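Local coordinates for hypothetical protein SA2161 (Staphylococcus aureus, PDB 1Y7R) that is of unknown function but probably transfers an acetyl group from acetyl-coenzyme A to an acceptor, as a member of the GNAT family of acetyltransferases, at residues V4-P9 with F40-Y45; G54-D59 with E86-Y91. The protein carries 4 engineered substitutions. All blocks are in the same frame, centred on the assembly; numbering follows the deposited sequence.

Interaction 1. Residues V4-P9 with F40-Y45; sequences VTYDIP and FTVTLY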
loop_
_atom_site.group_PDB
_atom_site.type_symbol
_atom_site.label_atom_id
_atom_site.label_comp_id
_atom_site.label_asym_id
_atom_site.label_seq_id
_atom_site.Cartn_x
_atom_site.Cartn_y
_atom_site.Cartn_z
ATOM N N VAL A 4 -0.605 -16.489 19.176
ATOM C CA VAL A 4 -0.909 -15.416 18.224
ATOM C C VAL A 4 -1.109 -14.135 19.000
ATOM O O VAL A 4 -1.903 -14.075 19.948
ATOM C CB VAL A 4 -2.220 -15.670 17.471
ATOM C CG1 VAL A 4 -2.474 -14.550 16.462
ATOM C CG2 VAL A 4 -2.155 -17.011 16.742
ATOM N N THR A 5 -0.486 -13.073 18.512
ATOM C CA THR A 5 -0.486 -11.819 19.196
ATOM C C THR A 5 -0.715 -10.704 18.163
ATOM O O THR A 5 -0.284 -10.852 17.030
ATOM C CB THR A 5 0.901 -11.737 19.855
ATOM O OG1 THR A 5 0.902 -12.374 21.135
ATOM C CG2 THR A 5 1.418 -10.427 19.891
ATOM N N TYR A 6 -1.417 -9.632 18.535
ATOM C CA TYR A 6 -1.458 -8.413 17.673
ATOM C C TYR A 6 -0.555 -7.281 18.203
ATOM O O TYR A 6 -0.797 -6.086 17.894
ATOM C CB TYR A 6 -2.898 -7.885 17.495
ATOM C CG TYR A 6 -3.890 -8.880 16.900
ATOM C CD1 TYR A 6 -3.468 -9.984 16.139
ATOM C CD2 TYR A 6 -5.262 -8.721 17.125
ATOM C CE1 TYR A 6 -4.393 -10.891 15.597
ATOM C CE2 TYR A 6 -6.201 -9.631 16.576
ATOM C CZ TYR A 6 -5.756 -10.690 15.814
ATOM O OH TYR A 6 -6.685 -11.567 15.307
ATOM N N ASP A 7 0.463 -7.646 18.998
ATOM C CA ASP A 7 1.358 -6.654 19.651
ATOM C C ASP A 7 2.330 -6.076 18.637
ATOM O O ASP A 7 2.628 -6.716 17.647
ATOM C CB ASP A 7 2.263 -7.277 20.734
ATOM C CG ASP A 7 1.532 -7.985 21.856
ATOM O OD1 ASP A 7 2.272 -8.668 22.624
ATOM O OD2 ASP A 7 0.295 -7.891 22.000
ATOM N N ILE A 8 2.847 -4.883 18.927
ATOM C CA ILE A 8 3.966 -4.295 18.175
ATOM C C ILE A 8 5.210 -5.190 18.378
ATOM O O ILE A 8 5.534 -5.549 19.522
ATOM C CB ILE A 8 4.240 -2.839 18.671
ATOM C CG1 ILE A 8 5.199 -2.089 17.717
ATOM C CG2 ILE A 8 4.763 -2.837 20.148
ATOM C CD1 ILE A 8 5.203 -0.570 17.930
ATOM N N PRO A 9 5.876 -5.609 17.270
ATOM C CA PRO A 9 7.104 -6.409 17.371
ATOM C C PRO A 9 8.276 -5.535 17.860
ATOM O O PRO A 9 8.220 -4.319 17.730
ATOM C CB PRO A 9 7.360 -6.850 15.917
ATOM C CG PRO A 9 6.191 -6.433 15.135
ATOM C CD PRO A 9 5.501 -5.340 15.868
ATOM N N PHE A 40 -2.592 -2.682 11.442
ATOM C CA PHE A 40 -2.768 -3.969 12.091
ATOM C C PHE A 40 -1.506 -4.791 11.905
ATOM O O PHE A 40 -0.901 -4.780 10.824
ATOM C CB PHE A 40 -3.963 -4.683 11.438
ATOM C CG PHE A 40 -4.182 -6.095 11.906
ATOM C CD1 PHE A 40 -4.885 -6.343 13.091
ATOM C CD2 PHE A 40 -3.715 -7.177 11.134
ATOM C CE1 PHE A 40 -5.125 -7.671 13.526
ATOM C CE2 PHE A 40 -3.949 -8.506 11.572
ATOM C CZ PHE A 40 -4.667 -8.736 12.775
ATOM N N THR A 41 -1.113 -5.508 12.962
ATOM C CA THR A 41 0.066 -6.380 12.921
ATOM C C THR A 41 -0.273 -7.669 13.622
ATOM O O THR A 41 -0.800 -7.633 14.736
ATOM C CB THR A 41 1.292 -5.741 13.644
ATOM O OG1 THR A 41 1.588 -4.455 13.069
ATOM C CG2 THR A 41 2.531 -6.614 13.483
ATOM N N VAL A 42 0.025 -8.801 12.991
ATOM C CA VAL A 42 -0.118 -10.115 13.657
ATOM C C VAL A 42 1.251 -10.755 13.743
ATOM O O VAL A 42 2.038 -10.689 12.802
ATOM C CB VAL A 42 -0.992 -11.160 12.798
ATOM C CG1 VAL A 42 -0.597 -11.272 11.322
ATOM C CG2 VAL A 42 -1.072 -12.564 13.494
ATOM N N THR A 43 1.538 -11.358 14.889
ATOM C CA THR A 43 2.801 -12.047 15.138
ATOM C C THR A 43 2.516 -13.421 15.739
ATOM O O THR A 43 1.549 -13.599 16.500
ATOM C CB THR A 43 3.754 -11.246 16.068
ATOM O OG1 THR A 43 2.998 -10.651 17.135
ATOM C CG2 THR A 43 4.492 -10.119 15.247
ATOM N N LEU A 44 3.330 -14.390 15.330
ATOM C CA LEU A 44 3.235 -15.781 15.780
ATOM C C LEU A 44 4.513 -16.145 16.500
ATOM O O LEU A 44 5.620 -15.896 15.999
ATOM C CB LEU A 44 3.097 -16.720 14.588
ATOM C CG LEU A 44 1.930 -16.445 13.632
ATOM C CD1 LEU A 44 1.995 -17.485 12.523
ATOM C CD2 LEU A 44 0.579 -16.492 14.270
ATOM N N TYR A 45 4.357 -16.776 17.650
ATOM C CA TYR A 45 5.507 -17.163 18.460
ATOM C C TYR A 45 5.461 -18.668 18.767
ATOM O O TYR A 45 4.386 -19.209 19.098
ATOM C CB TYR A 45 5.532 -16.403 19.782
ATOM C CG TYR A 45 5.800 -14.930 19.687
ATOM C CD1 TYR A 45 7.109 -14.446 19.726
ATOM C CD2 TYR A 45 4.762 -14.009 19.619
ATOM C CE1 TYR A 45 7.383 -13.095 19.658
ATOM C CE2 TYR A 45 5.028 -12.633 19.560
ATOM C CZ TYR A 45 6.340 -12.186 19.586
ATOM O OH TYR A 45 6.603 -10.817 19.508
HETATM O O HOH W 1 -1.175 -4.484 15.578
HETATM O O HOH W 2 4.716 -9.203 18.684
#

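Interaction 2. Residues G54-D59 with E86-Y91; sequences GRVIGD and EHIMKY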
loop_
_atom_site.group_PDB
_atom_site.type_symbol
_atom_site.label_atom_id
_atom_site.label_comp_id
_atom_site.label_asym_id
_atom_site.label_seq_id
_atom_site.Cartn_x
_atom_site.Cartn_y
_atom_site.Cartn_z
ATOM N N GLY A 54 2.681 -10.559 9.858
ATOM C CA GLY A 54 2.112 -9.852 8.693
ATOM C C GLY A 54 1.613 -8.489 9.149
ATOM O O GLY A 54 1.279 -8.293 10.332
ATOM N N ARG A 55 1.581 -7.523 8.227
ATOM C CA ARG A 55 1.189 -6.157 8.596
ATOM C C ARG A 55 0.235 -5.611 7.536
ATOM O O ARG A 55 0.213 -6.104 6.400
ATOM C CB ARG A 55 2.435 -5.246 8.741
ATOM C CG ARG A 55 3.458 -5.786 9.751
ATOM C CD ARG A 55 4.770 -5.047 9.754
ATOM N NE ARG A 55 4.642 -3.675 10.274
ATOM C CZ ARG A 55 5.070 -2.565 9.670
ATOM N NH1 ARG A 55 5.699 -2.600 8.493
ATOM N NH2 ARG A 55 4.891 -1.404 10.302
ATOM N N VAL A 56 -0.570 -4.635 7.933
ATOM C CA VAL A 56 -1.495 -3.931 7.030
ATOM C C VAL A 56 -1.307 -2.406 7.185
ATOM O O VAL A 56 -1.279 -1.864 8.310
ATOM C CB VAL A 56 -2.953 -4.309 7.323
ATOM C CG1 VAL A 56 -3.940 -3.504 6.428
ATOM C CG2 VAL A 56 -3.170 -5.813 7.173
ATOM N N ILE A 57 -1.189 -1.728 6.041
ATOM C CA ILE A 57 -1.244 -0.278 5.948
ATOM C C ILE A 57 -2.518 0.083 5.163
ATOM O O ILE A 57 -3.095 -0.765 4.465
ATOM C CB ILE A 57 0.024 0.333 5.293
ATOM C CG1 ILE A 57 0.299 -0.277 3.898
ATOM C CG2 ILE A 57 1.250 0.168 6.229
ATOM C CD1 ILE A 57 1.220 0.568 3.015
ATOM N N GLY A 58 -2.949 1.326 5.260
ATOM C CA GLY A 58 -4.168 1.684 4.523
ATOM C C GLY A 58 -4.766 2.988 5.008
ATOM O O GLY A 58 -4.162 3.684 5.838
ATOM N N ASP A 59 -5.951 3.322 4.486
ATOM C CA ASP A 59 -6.652 4.538 4.928
ATOM C C ASP A 59 -7.958 4.247 5.705
ATOM O O ASP A 59 -8.717 5.155 6.035
ATOM C CB ASP A 59 -6.886 5.481 3.718
ATOM C CG ASP A 59 -8.004 4.988 2.782
ATOM O OD1 ASP A 59 -8.487 3.840 2.899
ATOM O OD2 ASP A 59 -8.375 5.776 1.905
ATOM N N GLU A 86 -5.144 -15.488 7.664
ATOM C CA GLU A 86 -6.462 -15.602 8.270
ATOM C C GLU A 86 -6.697 -14.444 9.241
ATOM O O GLU A 86 -7.769 -13.833 9.261
ATOM C CB GLU A 86 -6.622 -16.956 8.997
ATOM C CG GLU A 86 -6.761 -18.148 8.045
ATOM C CD GLU A 86 -8.172 -18.232 7.397
ATOM O OE1 GLU A 86 -8.910 -17.219 7.411
ATOM O OE2 GLU A 86 -8.545 -19.321 6.898
ATOM N N HIS A 87 -5.694 -14.117 10.046
ATOM C CA HIS A 87 -5.857 -12.991 10.995
ATOM C C HIS A 87 -5.911 -11.629 10.293
ATOM O O HIS A 87 -6.755 -10.768 10.629
ATOM C CB HIS A 87 -4.788 -13.084 12.074
ATOM C CG HIS A 87 -5.050 -14.189 13.049
ATOM N ND1 HIS A 87 -5.804 -14.004 14.191
ATOM C CD2 HIS A 87 -4.746 -15.510 13.008
ATOM C CE1 HIS A 87 -5.899 -15.151 14.843
ATOM N NE2 HIS A 87 -5.270 -16.083 14.147
ATOM N N ILE A 88 -5.098 -11.466 9.250
ATOM C CA ILE A 88 -5.167 -10.249 8.435
ATOM C C ILE A 88 -6.537 -10.097 7.764
ATOM O O ILE A 88 -7.133 -9.005 7.777
ATOM C CB ILE A 88 -4.017 -10.226 7.399
ATOM C CG1 ILE A 88 -2.701 -9.960 8.113
ATOM C CG2 ILE A 88 -4.261 -9.195 6.305
ATOM C CD1 ILE A 88 -1.532 -10.035 7.182
HETATM N N MSE A 89 -7.056 -11.194 7.215
HETATM C CA MSE A 89 -8.348 -11.133 6.498
HETATM C C MSE A 89 -9.506 -10.870 7.452
HETATM O O MSE A 89 -10.491 -10.208 7.072
HETATM C CB MSE A 89 -8.593 -12.395 5.663
HETATM C CG MSE A 89 -7.658 -12.549 4.465
HETATM SE SE MSE A 89 -7.488 -10.917 3.332
HETATM C CE MSE A 89 -6.073 -10.084 4.169
ATOM N N LYS A 90 -9.396 -11.389 8.674
ATOM C CA LYS A 90 -10.296 -11.004 9.768
ATOM C C LYS A 90 -10.308 -9.501 10.116
ATOM O O LYS A 90 -11.388 -8.895 10.262
ATOM C CB LYS A 90 -10.019 -11.884 10.990
ATOM C CG LYS A 90 -10.942 -11.598 12.155
ATOM C CD LYS A 90 -10.820 -12.684 13.216
ATOM C CE LYS A 90 -12.044 -13.578 13.152
ATOM N NZ LYS A 90 -12.584 -13.656 11.755
ATOM N N TYR A 91 -9.124 -8.903 10.238
ATOM C CA TYR A 91 -9.003 -7.459 10.460
ATOM C C TYR A 91 -9.662 -6.681 9.314
ATOM O O TYR A 91 -10.493 -5.800 9.533
ATOM C CB TYR A 91 -7.532 -7.048 10.627
ATOM C CG TYR A 91 -7.429 -5.558 10.544
ATOM C CD1 TYR A 91 -7.059 -4.940 9.360
ATOM C CD2 TYR A 91 -7.842 -4.765 11.612
ATOM C CE1 TYR A 91 -7.033 -3.545 9.254
ATOM C CE2 TYR A 91 -7.796 -3.376 11.521
ATOM C CZ TYR A 91 -7.410 -2.786 10.341
ATOM O OH TYR A 91 -7.370 -1.407 10.232
#

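Interaction 1. Residues V4-P9 with F40-Y45
Y6 lays its ring across F40 just where the chain of V4-P9 peels away from strand 40-46. Y6 CB sits 3.5 Å from T41 O. With CG anti to the carbonyl carbon (chi1 -58°), the ring starts out beside the backbone N. CG and CD2 both pack on F40 CE1, and CD1 has F40 CZ and T41 O near it. Farther out Y6 CE1 makes the ring's closest approach to F40, 3.6 Å to F40 CZ, and touches V42 CG2 more loosely; CE2 and CZ meet F40 CE1 and CZ. The pair is a T-shaped stack: F40 turns its edge to one face of Y6, F40 CE1 standing over the centre of the Y6 ring, with the planes at 62°. At the tip, OH is hydrogen-bonded to ND1 of H87, on helix 80-95.

Before Y6 the two segments are antiparallel β-strands, the first and second of the GNAT sheet, with 3-5 at its edge within the chain. T5 and T43 form a hydrogen-bonded pair: T5 N to T43 O, and T43 N to T5 O at 2.9 Å with an N-H...O angle of 165°. V4 faces L44 in the neighbouring non-hydrogen-bonded pair. Its CG2 lies against L44 CD2 at 3.7 Å, the two side chains running the same way, while CG1 meets V42 CG2.

On the other face T5 CG2 is close against T43 OG1, 3.2 Å away, and T5 CB comes to the ring edge of Y45. A water 2.7 Å from T43 OG1 also hydrogen-bonds Y45 OH and, weakly, D7 O. A second water donates to Y6 O and accepts a weak bond from T41 N, bridging the loop after strand 3-5 to strand 40-46. Farther along the chain the P9 ring meets T41 tip to tip, CD and CG both about 4.0 Å from T41 CG2.

Interaction 2. Residues G54-D59 with E86-Y91
I88 points at the strand and meets both G54 and V56. Its CD1 extends over the backbone of G54, 3.9 Å from CA and nearly as close to the carbonyl carbon. G54 has no side chain, and the isoleucine tip rests directly on its main chain. The other branch, CG2, lies anti to the backbone N (chi1 -72° places CG1 instead beside that N) and packs on V56 CG2 at 3.7 Å, the two side chains overlapping alongside while running opposite ways. I88 also packs on I66 and I69 of strand 63-71. One helical turn later comes Y91, whose backbone N bonds to H87 O. Y91 CG is anti to its own backbone N (chi1 168°), and ring atom CE1 approaches V56 CG1 at 4.2 Å, a looser touch. V56 thus offers one methyl to I88 and the other to Y91. The Y91 ring also stacks with F40. The axes of strand 54-58 and helix 86-91 pass 9.1 Å apart at 24°, close to parallel: a buried layer of apolar side chains between helix 80-95 and the central sheet, as in the α/β core of GNAT acetyltransferases.

Overall arrangement
Interactions 1 and 2 lie in series along the chain, their centres about 11 Å apart, and share one mixed sheet. Strand 40-46 takes strand 3-5 on one flank and strand 49-58 on the other, the latter through backbone bonds such as F40 O to V56 N. Helix 80-95 packs on one face of this sheet and joins the two: H87, Y91 and I88 all reach back to the Y6, F40 and V42 side of interaction 1. R55, salt-bridged to D68 of its own chain, also pairs with D59 of the second subunit, and D59 with R55 of that subunit. One GNAT domain thus joins its edge strand to its helix-covered core, and residues 54-59 carry the link on to the second subunit.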